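Local coordinates for protein lactococcal phage P2 ORF15 (Lactococcus phage p2, PDB 2WZP) that probably forms the distal tail (Dit) ring at the core of the baseplate, linking the tail tube to the host-binding machinery, at residues K53-Q58 / E94-S99; Y132-L137 / I160-Y165; F225-I230 / I268-N273; I255-E260 / L286-V291. All coordinates share one frame; numbering follows the deposited sequence.

Interaction 1: K53-Q58 / E94-S99; sequences KVRFYQ and ETFGES
Val54 and Arg55 run antiparallel to Glu94 and Thr95, with Arg55 and Glu94 as a hydrogen-bonded pair. Arg55 N donates to Glu94 O at 2.9 Å, and Glu94 N returns the bond to Arg55 O at 3.0 Å. Two residues along, Phe96 N donates to Lys53 O at 2.7 Å.

The main side-chain contact is Arg55 on Phe96. The guanidinium lies flat over one face of the ring, with planes 23° apart and Arg55 CZ 4.2 Å from the ring centroid. This is a cation-pi stack. The Arg55 chain is extended from CG to NE (chi2 -174°), which carries its methylenes past Phe96 CE2. Gly52 O accepts from Arg55 NE.

Tyr57 comes from the opposite direction. Tyr57 CE2 lies 3.9 Å from Phe96 CZ, near the plane of both rings. Tyr57 CE2 also touches Glu94 CB at 3.8 Å. Lys53 NZ pairs mainly with Glu102, and its salt bridge to Glu98 OE2 is long and weak (3.4 Å). On the other face of the sheet, Val54 and Thr95 lie side by side, and Val54 rests on helix 100-115.

This is an antiparallel edge pairing, in which strand 54-57 is the outermost strand, within this chain, of the seven-stranded sheet.

Interaction 2: Y132-L137 / I160-Y165; sequences YADLAL and IITKWY
Tyr132 to Leu135 pair with Ile160 to Tyr165 in an antiparallel ladder broken by two beta bulges, where the chain turns from the seven-stranded sheet into strand 165-173 of the six-stranded one. The first is a classic bulge, with Ile161 and Thr162 both facing Asp134. Asp134 O accepts from Ile161 N at 2.9 Å and from Thr162 N at 3.2 Å, so one carbonyl serves two donors. Asp134 N donates to Thr162 O.

The second is a G1 bulge, with Trp164 and Tyr165 both facing Tyr132. Tyr132 O accepts from Tyr165 N at 2.9 Å, while the bond from Trp164 N is weak. Trp164 has a positive phi of 76°, and the chain turns a corner here.

Each bulge sets two residues against one. Ala133 CB packs on Trp164 CZ3 at 3.6 Å. Leu135 CD2 meets Ile160 CD1 alongside, at 3.8 Å. Ile161 CD1 touches Ala136 CB, and Ile161 also packs on Ile70 of the second subunit.

On the Asp134 face, Tyr132 CB sits over the Tyr165 ring, 3.7 Å from its centroid, in a CH-pi contact. The Asp134 carboxylate also reaches Thr121 and forms a salt bridge with Lys320. With chi1 at 75°, Tyr165 folds its ring against Tyr132 CB and brings OH to Asp134. Tyr165 OH donates to Asp134 OD1 at 2.6 Å, on the syn side, 25° out of the carboxylate plane.

Interaction 3: F225-I230 / I268-N273; sequences FSFMGI and INTDVN
Phe227 meets Thr270 and Ile268 across an antiparallel strand pair. From CA to CB its side chain leads away from the other segment, but chi1 of 58° brings the ring back toward 268-273. CG and CD1 pass near Thr270 OG1. CE1 and CZ lie against the Thr270 methyl. Thr270 CG2 sits over the ring face, 3.9 Å from the centroid, as a CH-pi contact. CE2 meets Ile268 CD1 at the ring edge, at 3.8 Å. The ring also meets Phe317 on strand 312-322.

The same threonine binds the backbone of Phe227. Phe227 N donates to Thr270 OG1 at 3.0 Å, and Thr270 N donates to Phe227 O at 2.9 Å. Gly229 and Ile268 form a regular hydrogen-bonded pair, with Ile268 N to Gly229 O at 2.8 Å.

On the opposite face, Met228 CG lies by the Asn269 amide. A water bridges Ser226 OG and Asn269 OD1, at 2.7 Å from Ser226 OG. Asn269 OD1 also accepts from Asp271 N, which closes an Asx turn.

The arrangement is an antiparallel ladder inside the six-stranded sheet of the C-terminal domain, followed by an Asx turn at Asn269.

Interaction 4: I255-E260 / L286-V291; sequences IVFKTE and LNLFPV
Phe257 and Thr259 meet Leu288, and Val291 packs beside them. One backbone hydrogen bond crosses the contact. Lys258 N donates to Val291 O at 3.3 Å; the bond is weak though fairly straight, at 163°. There is no beta ladder between the segments.

The apolar contacts do most of the joining. The Phe257 ring crosses the Leu288 side chain at about a right angle, and Phe257 CD1 lies 3.8 Å from Leu288 CB. Thr259 turns its methyl inward: CG2 is anti to the carbonyl carbon and meets Leu288 CD2 at 3.6 Å. Leu288 CD1 lies near the same methyl, so both branches of the leucine hold it. Val291 CG1 reaches Thr259 CG2 at 4.0 Å.

Two carbonyls meet side-chain carbons. Leu288 O sits at the edge of the Phe257 ring, 3.5 Å from Phe257 CD1. Both Val291 methyls lie against Lys258 O, CG1 at 3.5 Å and CG2 at 3.4 Å.

Polar bonds within each segment shape the partners. Asn287 OD1 accepts from Phe289 N in an Asx turn, and Val291 N donates to Leu288 O in the 3-10 turn. Lys258 NZ bonds Thr259 O. Just past the segment, Gln261 O pairs with Thr259 OG1.

Within this chain, strand 251-257 is outermost in a four-stranded sheet and strand 284-287 in a six-stranded one. Phe257 packs from the former onto Ile266 and Ile268 of strand 265-269, Tyr277 of strand 276-281, and Leu288 just after strand 284-287.

Interactions 1 and 2 reach the same N-terminal sheet, through its neighbouring strands 89-95 and 153-163, with centres 22 Å apart. Interaction 1 is partly buried at the sheet border and uses charge and a cation-pi stack. Interaction 2 is buried and relies on bulged backbone bonds and a buried carboxylate. It touches interaction 3 where Phe225 packs on Thr162 and Trp164, and both meet the second subunit. Interaction 3 is buried too, but its ladder is more regular. Interaction 4 is partly buried and mainly apolar. It touches interaction 3, where Ile255 packs on Phe227 and Phe257 on Ile268; strands 251-257 and 265-269 follow each other in the chain. Interactions 1 and 4 lie on opposite sides of the chain's centre.

Interaction 1: K53-Q58 / E94-S99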
loop_
_atom_site.group_PDB
_atom_site.type_symbol
_atom_site.label_atom_id
_atom_site.label_comp_id
_atom_site.label_asym_id
_atom_site.label_seq_id
_atom_site.Cartn_x
_atom_site.Cartn_y
_atom_site.Cartn_z
ATOM N N LYS M 53 19.579 5.926 31.418
ATOM C CA LYS M 53 18.242 5.346 31.532
ATOM C C LYS M 53 17.268 5.960 30.540
ATOM O O LYS M 53 16.202 5.405 30.284
ATOM C CB LYS M 53 17.734 5.430 32.976
ATOM C CG LYS M 53 18.646 4.708 33.970
ATOM C CD LYS M 53 17.971 3.526 34.644
ATOM C CE LYS M 53 18.648 3.233 35.954
ATOM N NZ LYS M 53 17.824 2.337 36.803
ATOM N N VAL M 54 17.647 7.116 29.986
ATOM C CA VAL M 54 16.929 7.838 28.945
ATOM C C VAL M 54 17.931 7.886 27.781
ATOM O O VAL M 54 19.032 8.426 27.954
ATOM C CB VAL M 54 16.502 9.255 29.406
ATOM C CG1 VAL M 54 16.033 10.094 28.224
ATOM C CG2 VAL M 54 15.407 9.181 30.454
ATOM N N ARG M 55 17.566 7.296 26.612
ATOM C CA ARG M 55 18.425 7.252 25.417
ATOM C C ARG M 55 17.796 7.801 24.144
ATOM O O ARG M 55 16.578 7.722 23.960
ATOM C CB ARG M 55 18.909 5.824 25.163
ATOM C CG ARG M 55 19.709 5.263 26.312
ATOM C CD ARG M 55 20.295 3.929 25.980
ATOM N NE ARG M 55 20.582 3.197 27.207
ATOM C CZ ARG M 55 21.026 1.950 27.236
ATOM N NH1 ARG M 55 21.260 1.295 26.108
ATOM N NH2 ARG M 55 21.263 1.355 28.395
ATOM N N PHE M 56 18.656 8.311 23.240
ATOM C CA PHE M 56 18.286 8.819 21.917
ATOM C C PHE M 56 18.838 7.854 20.897
ATOM O O PHE M 56 19.996 7.435 21.003
ATOM C CB PHE M 56 18.911 10.190 21.642
ATOM C CG PHE M 56 18.291 11.420 22.258
ATOM C CD1 PHE M 56 17.158 11.326 23.078
ATOM C CD2 PHE M 56 18.839 12.675 22.025
ATOM C CE1 PHE M 56 16.609 12.461 23.669
ATOM C CE2 PHE M 56 18.278 13.816 22.604
ATOM C CZ PHE M 56 17.173 13.697 23.428
ATOM N N TYR M 57 18.019 7.517 19.903
ATOM C CA TYR M 57 18.379 6.635 18.804
ATOM C C TYR M 57 17.926 7.276 17.517
ATOM O O TYR M 57 16.952 8.024 17.500
ATOM C CB TYR M 57 17.654 5.278 18.934
ATOM C CG TYR M 57 18.060 4.456 20.137
ATOM C CD1 TYR M 57 19.158 3.608 20.087
ATOM C CD2 TYR M 57 17.328 4.504 21.324
ATOM C CE1 TYR M 57 19.547 2.854 21.196
ATOM C CE2 TYR M 57 17.692 3.732 22.436
ATOM C CZ TYR M 57 18.805 2.906 22.365
ATOM O OH TYR M 57 19.190 2.120 23.433
ATOM N N GLN M 58 18.627 6.952 16.430
ATOM C CA GLN M 58 18.285 7.310 15.061
ATOM C C GLN M 58 17.952 8.774 14.778
ATOM O O GLN M 58 16.796 9.078 14.458
ATOM C CB GLN M 58 17.177 6.380 14.555
ATOM C CG GLN M 58 17.621 4.930 14.384
ATOM C CD GLN M 58 16.452 3.988 14.470
ATOM O OE1 GLN M 58 15.468 4.100 13.725
ATOM N NE2 GLN M 58 16.528 3.045 15.394
ATOM N N GLU M 94 13.803 6.529 24.064
ATOM C CA GLU M 94 13.525 5.279 24.741
ATOM C C GLU M 94 13.979 5.333 26.198
ATOM O O GLU M 94 15.036 5.926 26.495
ATOM C CB GLU M 94 14.207 4.140 23.988
ATOM C CG GLU M 94 13.349 3.590 22.857
ATOM C CD GLU M 94 13.845 2.320 22.191
ATOM O OE1 GLU M 94 14.522 1.503 22.861
ATOM O OE2 GLU M 94 13.526 2.127 20.996
ATOM N N THR M 95 13.163 4.755 27.114
ATOM C CA THR M 95 13.498 4.705 28.557
ATOM C C THR M 95 13.840 3.295 29.026
ATOM O O THR M 95 13.384 2.315 28.429
ATOM C CB THR M 95 12.517 5.455 29.457
ATOM O OG1 THR M 95 11.316 4.697 29.632
ATOM C CG2 THR M 95 12.237 6.893 28.978
ATOM N N PHE M 96 14.718 3.194 30.044
ATOM C CA PHE M 96 15.230 1.920 30.564
ATOM C C PHE M 96 15.071 1.782 32.090
ATOM O O PHE M 96 15.927 1.209 32.762
ATOM C CB PHE M 96 16.669 1.656 30.045
ATOM C CG PHE M 96 16.766 1.717 28.532
ATOM C CD1 PHE M 96 16.731 0.556 27.763
ATOM C CD2 PHE M 96 16.861 2.938 27.871
ATOM C CE1 PHE M 96 16.778 0.619 26.356
ATOM C CE2 PHE M 96 16.872 2.997 26.469
ATOM C CZ PHE M 96 16.848 1.838 25.718
ATOM N N GLY M 97 13.962 2.295 32.613
ATOM C CA GLY M 97 13.615 2.156 34.024
ATOM C C GLY M 97 13.178 0.733 34.299
ATOM O O GLY M 97 12.687 0.046 33.396
ATOM N N GLU M 98 13.408 0.263 35.527
ATOM C CA GLU M 98 13.104 -1.116 35.902
ATOM C C GLU M 98 11.689 -1.318 36.449
ATOM O O GLU M 98 11.320 -2.442 36.799
ATOM C CB GLU M 98 14.181 -1.679 36.834
ATOM C CG GLU M 98 15.477 -2.030 36.108
ATOM C CD GLU M 98 16.757 -1.552 36.770
ATOM O OE1 GLU M 98 16.946 -1.817 37.981
ATOM O OE2 GLU M 98 17.592 -0.938 36.065
ATOM N N SER M 99 10.875 -0.250 36.459
ATOM C CA SER M 99 9.487 -0.266 36.938
ATOM C C SER M 99 8.680 0.844 36.279
ATOM O O SER M 99 9.260 1.717 35.628
ATOM C CB SER M 99 9.449 -0.094 38.455
ATOM O OG SER M 99 10.020 1.132 38.882
#

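Interaction 2: Y132-L137 / I160-Y165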
loop_
_atom_site.group_PDB
_atom_site.type_symbol
_atom_site.label_atom_id
_atom_site.label_comp_id
_atom_site.label_asym_id
_atom_site.label_seq_id
_atom_site.Cartn_x
_atom_site.Cartn_y
_atom_site.Cartn_z
ATOM N N TYR M 132 29.045 20.499 19.652
ATOM C CA TYR M 132 27.820 20.827 20.347
ATOM C C TYR M 132 26.799 21.480 19.444
ATOM O O TYR M 132 27.152 22.091 18.434
ATOM C CB TYR M 132 28.141 21.744 21.532
ATOM C CG TYR M 132 29.168 21.152 22.472
ATOM C CD1 TYR M 132 28.782 20.353 23.543
ATOM C CD2 TYR M 132 30.535 21.389 22.289
ATOM C CE1 TYR M 132 29.723 19.798 24.408
ATOM C CE2 TYR M 132 31.486 20.801 23.123
ATOM C CZ TYR M 132 31.073 20.013 24.189
ATOM O OH TYR M 132 31.976 19.457 25.071
ATOM N N ALA M 133 25.520 21.362 19.832
ATOM C CA ALA M 133 24.412 22.001 19.142
ATOM C C ALA M 133 23.467 22.540 20.179
ATOM O O ALA M 133 23.023 21.775 21.026
ATOM C CB ALA M 133 23.681 21.005 18.232
ATOM N N ASP M 134 23.185 23.852 20.160
ATOM C CA ASP M 134 22.177 24.464 21.043
ATOM C C ASP M 134 20.848 24.227 20.363
ATOM O O ASP M 134 20.669 24.598 19.194
ATOM C CB ASP M 134 22.404 25.968 21.244
ATOM C CG ASP M 134 23.676 26.299 21.970
ATOM O OD1 ASP M 134 24.232 25.385 22.657
ATOM O OD2 ASP M 134 24.103 27.476 21.902
ATOM N N LEU M 135 19.947 23.542 21.080
ATOM C CA LEU M 135 18.631 23.124 20.596
ATOM C C LEU M 135 17.491 23.634 21.476
ATOM O O LEU M 135 17.674 23.932 22.660
ATOM C CB LEU M 135 18.587 21.581 20.629
ATOM C CG LEU M 135 19.657 20.803 19.867
ATOM C CD1 LEU M 135 19.504 19.323 20.114
ATOM C CD2 LEU M 135 19.585 21.092 18.349
ATOM N N ALA M 136 16.298 23.666 20.909
ATOM C CA ALA M 136 15.076 24.040 21.601
ATOM C C ALA M 136 14.051 22.966 21.221
ATOM O O ALA M 136 13.915 22.625 20.045
ATOM C CB ALA M 136 14.616 25.404 21.139
ATOM N N LEU M 137 13.380 22.391 22.225
ATOM C CA LEU M 137 12.364 21.382 22.039
ATOM C C LEU M 137 11.280 21.948 21.094
ATOM O O LEU M 137 10.848 23.101 21.256
ATOM C CB LEU M 137 11.796 21.063 23.426
ATOM C CG LEU M 137 10.803 19.897 23.637
ATOM C CD1 LEU M 137 9.378 20.262 23.342
ATOM C CD2 LEU M 137 11.296 18.590 23.175
ATOM N N ILE M 160 16.816 23.800 15.746
ATOM C CA ILE M 160 18.237 24.156 15.764
ATOM C C ILE M 160 18.399 25.637 16.088
ATOM O O ILE M 160 17.680 26.476 15.534
ATOM C CB ILE M 160 18.852 23.863 14.360
ATOM C CG1 ILE M 160 18.622 22.406 13.867
ATOM C CG2 ILE M 160 20.317 24.313 14.254
ATOM C CD1 ILE M 160 19.298 21.256 14.596
ATOM N N ILE M 161 19.404 25.966 16.921
ATOM C CA ILE M 161 19.768 27.341 17.236
ATOM C C ILE M 161 21.145 27.528 16.703
ATOM O O ILE M 161 21.361 28.404 15.861
ATOM C CB ILE M 161 19.635 27.705 18.733
ATOM C CG1 ILE M 161 18.166 27.588 19.158
ATOM C CG2 ILE M 161 20.194 29.120 19.045
ATOM C CD1 ILE M 161 17.993 27.114 20.520
ATOM N N THR M 162 22.077 26.673 17.151
ATOM C CA THR M 162 23.490 26.745 16.780
ATOM C C THR M 162 23.967 25.351 16.512
ATOM O O THR M 162 24.156 24.605 17.439
ATOM C CB THR M 162 24.244 27.474 17.894
ATOM O OG1 THR M 162 23.786 28.823 17.929
ATOM C CG2 THR M 162 25.690 27.520 17.648
ATOM N N LYS M 163 24.070 24.965 15.251
ATOM C CA LYS M 163 24.470 23.606 14.960
ATOM C C LYS M 163 25.899 23.431 14.540
ATOM O O LYS M 163 26.323 23.875 13.492
ATOM C CB LYS M 163 23.546 22.929 13.969
ATOM C CG LYS M 163 23.760 21.466 13.889
ATOM C CD LYS M 163 22.938 20.914 12.812
ATOM C CE LYS M 163 23.553 19.727 12.204
ATOM N NZ LYS M 163 23.011 19.567 10.863
ATOM N N TRP M 164 26.584 22.736 15.435
ATOM C CA TRP M 164 27.979 22.374 15.436
ATOM C C TRP M 164 28.898 23.529 15.812
ATOM O O TRP M 164 29.124 24.446 15.068
ATOM C CB TRP M 164 28.382 21.639 14.182
ATOM C CG TRP M 164 27.593 20.393 13.899
ATOM C CD1 TRP M 164 27.384 19.849 12.695
ATOM C CD2 TRP M 164 26.896 19.569 14.829
ATOM N NE1 TRP M 164 26.622 18.742 12.796
ATOM C CE2 TRP M 164 26.305 18.546 14.104
ATOM C CE3 TRP M 164 26.713 19.600 16.204
ATOM C CZ2 TRP M 164 25.547 17.564 14.697
ATOM C CZ3 TRP M 164 25.969 18.629 16.784
ATOM C CH2 TRP M 164 25.390 17.627 16.038
ATOM N N TYR M 165 29.310 23.504 17.069
ATOM C CA TYR M 165 30.229 24.465 17.613
ATOM C C TYR M 165 31.110 23.795 18.643
ATOM O O TYR M 165 30.838 22.678 19.083
ATOM C CB TYR M 165 29.493 25.700 18.190
ATOM C CG TYR M 165 28.788 25.515 19.516
ATOM C CD1 TYR M 165 29.469 25.677 20.722
ATOM C CD2 TYR M 165 27.432 25.220 19.567
ATOM C CE1 TYR M 165 28.817 25.535 21.941
ATOM C CE2 TYR M 165 26.771 25.070 20.778
ATOM C CZ TYR M 165 27.459 25.244 21.965
ATOM O OH TYR M 165 26.793 25.070 23.159
#

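Interaction 3: F225-I230 / I268-N273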
loop_
_atom_site.group_PDB
_atom_site.type_symbol
_atom_site.label_atom_id
_atom_site.label_comp_id
_atom_site.label_asym_id
_atom_site.label_seq_id
_atom_site.Cartn_x
_atom_site.Cartn_y
_atom_site.Cartn_z
ATOM N N PHE M 225 30.413 31.587 15.199
ATOM C CA PHE M 225 29.001 31.892 15.370
ATOM C C PHE M 225 28.914 33.250 15.997
ATOM O O PHE M 225 28.129 34.097 15.568
ATOM C CB PHE M 225 28.327 30.856 16.278
ATOM C CG PHE M 225 27.815 29.644 15.545
ATOM C CD1 PHE M 225 26.679 29.724 14.740
ATOM C CD2 PHE M 225 28.445 28.414 15.677
ATOM C CE1 PHE M 225 26.226 28.619 14.031
ATOM C CE2 PHE M 225 27.968 27.301 14.993
ATOM C CZ PHE M 225 26.875 27.416 14.160
ATOM N N SER M 226 29.748 33.448 17.018
ATOM C CA SER M 226 29.817 34.641 17.850
ATOM C C SER M 226 30.979 34.487 18.820
ATOM O O SER M 226 31.651 33.451 18.881
ATOM C CB SER M 226 28.518 34.769 18.661
ATOM O OG SER M 226 28.244 33.626 19.452
ATOM N N PHE M 227 31.184 35.508 19.615
ATOM C CA PHE M 227 32.208 35.462 20.635
ATOM C C PHE M 227 31.704 36.218 21.836
ATOM O O PHE M 227 30.746 37.003 21.764
ATOM C CB PHE M 227 33.575 36.008 20.125
ATOM C CG PHE M 227 33.517 37.429 19.624
ATOM C CD1 PHE M 227 33.212 37.704 18.292
ATOM C CD2 PHE M 227 33.690 38.494 20.494
ATOM C CE1 PHE M 227 33.113 39.015 17.842
ATOM C CE2 PHE M 227 33.583 39.803 20.045
ATOM C CZ PHE M 227 33.326 40.055 18.718
ATOM N N MET M 228 32.395 35.999 22.927
ATOM C CA MET M 228 32.171 36.634 24.199
ATOM C C MET M 228 33.554 37.018 24.767
ATOM O O MET M 228 34.535 36.287 24.588
ATOM C CB MET M 228 31.438 35.653 25.079
ATOM C CG MET M 228 31.037 36.218 26.360
ATOM S SD MET M 228 32.065 35.466 27.590
ATOM C CE MET M 228 31.345 36.181 28.995
ATOM N N GLY M 229 33.637 38.181 25.387
ATOM C CA GLY M 229 34.908 38.645 25.928
ATOM C C GLY M 229 34.816 39.577 27.105
ATOM O O GLY M 229 33.783 40.225 27.317
ATOM N N ILE M 230 35.918 39.617 27.879
ATOM C CA ILE M 230 36.159 40.483 29.043
ATOM C C ILE M 230 37.299 41.364 28.621
ATOM O O ILE M 230 38.377 40.856 28.335
ATOM C CB ILE M 230 36.458 39.698 30.346
ATOM C CG1 ILE M 230 35.245 38.813 30.712
ATOM C CG2 ILE M 230 36.866 40.638 31.498
ATOM C CD1 ILE M 230 34.577 39.065 32.036
ATOM N N ILE M 268 31.436 41.713 26.772
ATOM C CA ILE M 268 30.763 41.731 25.468
ATOM C C ILE M 268 30.333 40.323 25.059
ATOM O O ILE M 268 31.020 39.366 25.399
ATOM C CB ILE M 268 31.513 42.495 24.336
ATOM C CG1 ILE M 268 32.873 41.860 24.008
ATOM C CG2 ILE M 268 31.668 43.998 24.677
ATOM C CD1 ILE M 268 33.564 42.401 22.753
ATOM N N ASN M 269 29.178 40.198 24.367
ATOM C CA ASN M 269 28.705 38.930 23.838
ATOM C C ASN M 269 27.899 39.178 22.599
ATOM O O ASN M 269 26.827 39.775 22.674
ATOM C CB ASN M 269 27.927 38.116 24.862
ATOM C CG ASN M 269 27.741 36.687 24.436
ATOM O OD1 ASN M 269 27.856 36.302 23.240
ATOM N ND2 ASN M 269 27.406 35.879 25.404
ATOM N N THR M 270 28.426 38.740 21.445
ATOM C CA THR M 270 27.786 38.960 20.136
ATOM C C THR M 270 26.722 37.906 19.770
ATOM O O THR M 270 26.141 37.972 18.682
ATOM C CB THR M 270 28.824 39.135 19.046
ATOM O OG1 THR M 270 29.540 37.920 18.890
ATOM C CG2 THR M 270 29.786 40.266 19.324
ATOM N N ASP M 271 26.474 36.934 20.677
ATOM C CA ASP M 271 25.457 35.893 20.495
ATOM C C ASP M 271 24.117 36.595 20.271
ATOM O O ASP M 271 23.679 37.318 21.153
ATOM C CB ASP M 271 25.401 35.002 21.754
ATOM C CG ASP M 271 24.380 33.882 21.784
ATOM O OD1 ASP M 271 23.430 33.905 20.956
ATOM O OD2 ASP M 271 24.474 33.024 22.681
ATOM N N VAL M 272 23.460 36.379 19.124
ATOM C CA VAL M 272 22.189 37.043 18.818
ATOM C C VAL M 272 21.095 36.866 19.853
ATOM O O VAL M 272 20.236 37.732 19.980
ATOM C CB VAL M 272 21.669 36.814 17.368
ATOM C CG1 VAL M 272 22.618 37.445 16.363
ATOM C CG2 VAL M 272 21.398 35.332 17.051
ATOM N N ASN M 273 21.131 35.745 20.587
ATOM C CA ASN M 273 20.128 35.373 21.585
ATOM C C ASN M 273 20.525 35.716 23.039
ATOM O O ASN M 273 19.730 35.573 23.966
ATOM C CB ASN M 273 19.739 33.917 21.411
ATOM C CG ASN M 273 19.287 33.615 20.004
ATOM O OD1 ASN M 273 18.318 34.190 19.478
ATOM N ND2 ASN M 273 19.998 32.718 19.351
HETATM O O HOH W 1 28.907 33.929 22.021
#

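Interaction 4: I255-E260 / L286-V291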
loop_
_atom_site.group_PDB
_atom_site.type_symbol
_atom_site.label_atom_id
_atom_site.label_comp_id
_atom_site.label_asym_id
_atom_site.label_seq_id
_atom_site.Cartn_x
_atom_site.Cartn_y
_atom_site.Cartn_z
ATOM N N ILE M 255 33.675 47.190 17.978
ATOM C CA ILE M 255 32.804 47.340 19.147
ATOM C C ILE M 255 33.626 48.213 20.097
ATOM O O ILE M 255 34.553 47.710 20.713
ATOM C CB ILE M 255 32.424 45.952 19.748
ATOM C CG1 ILE M 255 31.745 45.058 18.681
ATOM C CG2 ILE M 255 31.539 46.114 20.984
ATOM C CD1 ILE M 255 31.909 43.597 18.889
ATOM N N VAL M 256 33.362 49.545 20.104
ATOM C CA VAL M 256 34.096 50.569 20.868
ATOM C C VAL M 256 33.109 51.341 21.757
ATOM O O VAL M 256 31.994 51.645 21.321
ATOM C CB VAL M 256 34.895 51.524 19.920
ATOM C CG1 VAL M 256 35.796 52.470 20.698
ATOM C CG2 VAL M 256 35.719 50.750 18.906
ATOM N N PHE M 257 33.552 51.700 22.976
ATOM C CA PHE M 257 32.743 52.409 23.959
ATOM C C PHE M 257 33.447 53.634 24.518
ATOM O O PHE M 257 34.658 53.614 24.708
ATOM C CB PHE M 257 32.452 51.466 25.153
ATOM C CG PHE M 257 31.823 50.145 24.771
ATOM C CD1 PHE M 257 30.444 50.038 24.589
ATOM C CD2 PHE M 257 32.610 49.004 24.587
ATOM C CE1 PHE M 257 29.873 48.827 24.226
ATOM C CE2 PHE M 257 32.025 47.787 24.226
ATOM C CZ PHE M 257 30.665 47.707 24.067
ATOM N N LYS M 258 32.657 54.654 24.897
ATOM C CA LYS M 258 33.130 55.839 25.599
ATOM C C LYS M 258 32.228 56.085 26.799
ATOM O O LYS M 258 31.170 56.709 26.685
ATOM C CB LYS M 258 33.272 57.078 24.694
ATOM C CG LYS M 258 33.931 58.277 25.393
ATOM C CD LYS M 258 35.320 57.961 26.023
ATOM C CE LYS M 258 35.808 59.114 26.850
ATOM N NZ LYS M 258 35.241 59.108 28.225
ATOM N N THR M 259 32.666 55.570 27.953
ATOM C CA THR M 259 31.983 55.689 29.243
ATOM C C THR M 259 32.337 56.973 29.978
ATOM O O THR M 259 33.438 57.491 29.830
ATOM C CB THR M 259 32.257 54.458 30.108
ATOM O OG1 THR M 259 33.666 54.298 30.272
ATOM C CG2 THR M 259 31.691 53.198 29.508
ATOM N N GLU M 260 31.402 57.481 30.779
ATOM C CA GLU M 260 31.604 58.664 31.602
ATOM C C GLU M 260 32.616 58.354 32.722
ATOM O O GLU M 260 33.491 59.177 33.000
ATOM C CB GLU M 260 30.265 59.119 32.202
ATOM C CG GLU M 260 30.176 60.626 32.419
ATOM C CD GLU M 260 30.117 61.444 31.140
ATOM O OE1 GLU M 260 28.993 61.643 30.622
ATOM O OE2 GLU M 260 31.191 61.853 30.633
ATOM N N LEU M 286 26.569 47.918 34.285
ATOM C CA LEU M 286 25.938 49.004 33.552
ATOM C C LEU M 286 25.805 48.621 32.091
ATOM O O LEU M 286 26.794 48.160 31.522
ATOM C CB LEU M 286 26.904 50.177 33.611
ATOM C CG LEU M 286 26.405 51.575 33.956
ATOM C CD1 LEU M 286 27.371 52.599 33.405
ATOM C CD2 LEU M 286 25.028 51.875 33.363
ATOM N N ASN M 287 24.621 48.875 31.460
ATOM C CA ASN M 287 24.451 48.642 30.027
ATOM C C ASN M 287 25.212 49.723 29.248
ATOM O O ASN M 287 24.920 50.921 29.345
ATOM C CB ASN M 287 22.996 48.561 29.618
ATOM C CG ASN M 287 22.737 48.257 28.144
ATOM O OD1 ASN M 287 23.589 47.778 27.393
ATOM N ND2 ASN M 287 21.519 48.512 27.698
ATOM N N LEU M 288 26.232 49.284 28.508
ATOM C CA LEU M 288 27.096 50.167 27.741
ATOM C C LEU M 288 26.692 50.335 26.322
ATOM O O LEU M 288 27.294 51.153 25.627
ATOM C CB LEU M 288 28.541 49.703 27.819
ATOM C CG LEU M 288 29.246 49.814 29.180
ATOM C CD1 LEU M 288 30.720 49.683 28.993
ATOM C CD2 LEU M 288 28.851 51.084 29.925
ATOM N N PHE M 289 25.637 49.621 25.890
ATOM C CA PHE M 289 25.124 49.718 24.529
ATOM C C PHE M 289 24.833 51.171 24.125
ATOM O O PHE M 289 25.342 51.582 23.073
ATOM C CB PHE M 289 23.909 48.810 24.298
ATOM C CG PHE M 289 23.320 48.945 22.906
ATOM C CD1 PHE M 289 23.750 48.129 21.867
ATOM C CD2 PHE M 289 22.334 49.892 22.635
ATOM C CE1 PHE M 289 23.208 48.262 20.582
ATOM C CE2 PHE M 289 21.824 50.042 21.344
ATOM C CZ PHE M 289 22.249 49.208 20.332
ATOM N N PRO M 290 24.091 51.992 24.929
ATOM C CA PRO M 290 23.825 53.394 24.516
ATOM C C PRO M 290 25.070 54.242 24.247
ATOM O O PRO M 290 25.003 55.329 23.673
ATOM C CB PRO M 290 23.078 53.962 25.729
ATOM C CG PRO M 290 22.394 52.811 26.307
ATOM C CD PRO M 290 23.375 51.693 26.188
ATOM N N VAL M 291 26.209 53.719 24.636
ATOM C CA VAL M 291 27.457 54.440 24.599
ATOM C C VAL M 291 28.494 53.900 23.610
ATOM O O VAL M 291 29.630 54.393 23.521
ATOM C CB VAL M 291 27.854 54.641 26.081
ATOM C CG1 VAL M 291 29.133 53.920 26.499
ATOM C CG2 VAL M 291 27.802 56.109 26.477
#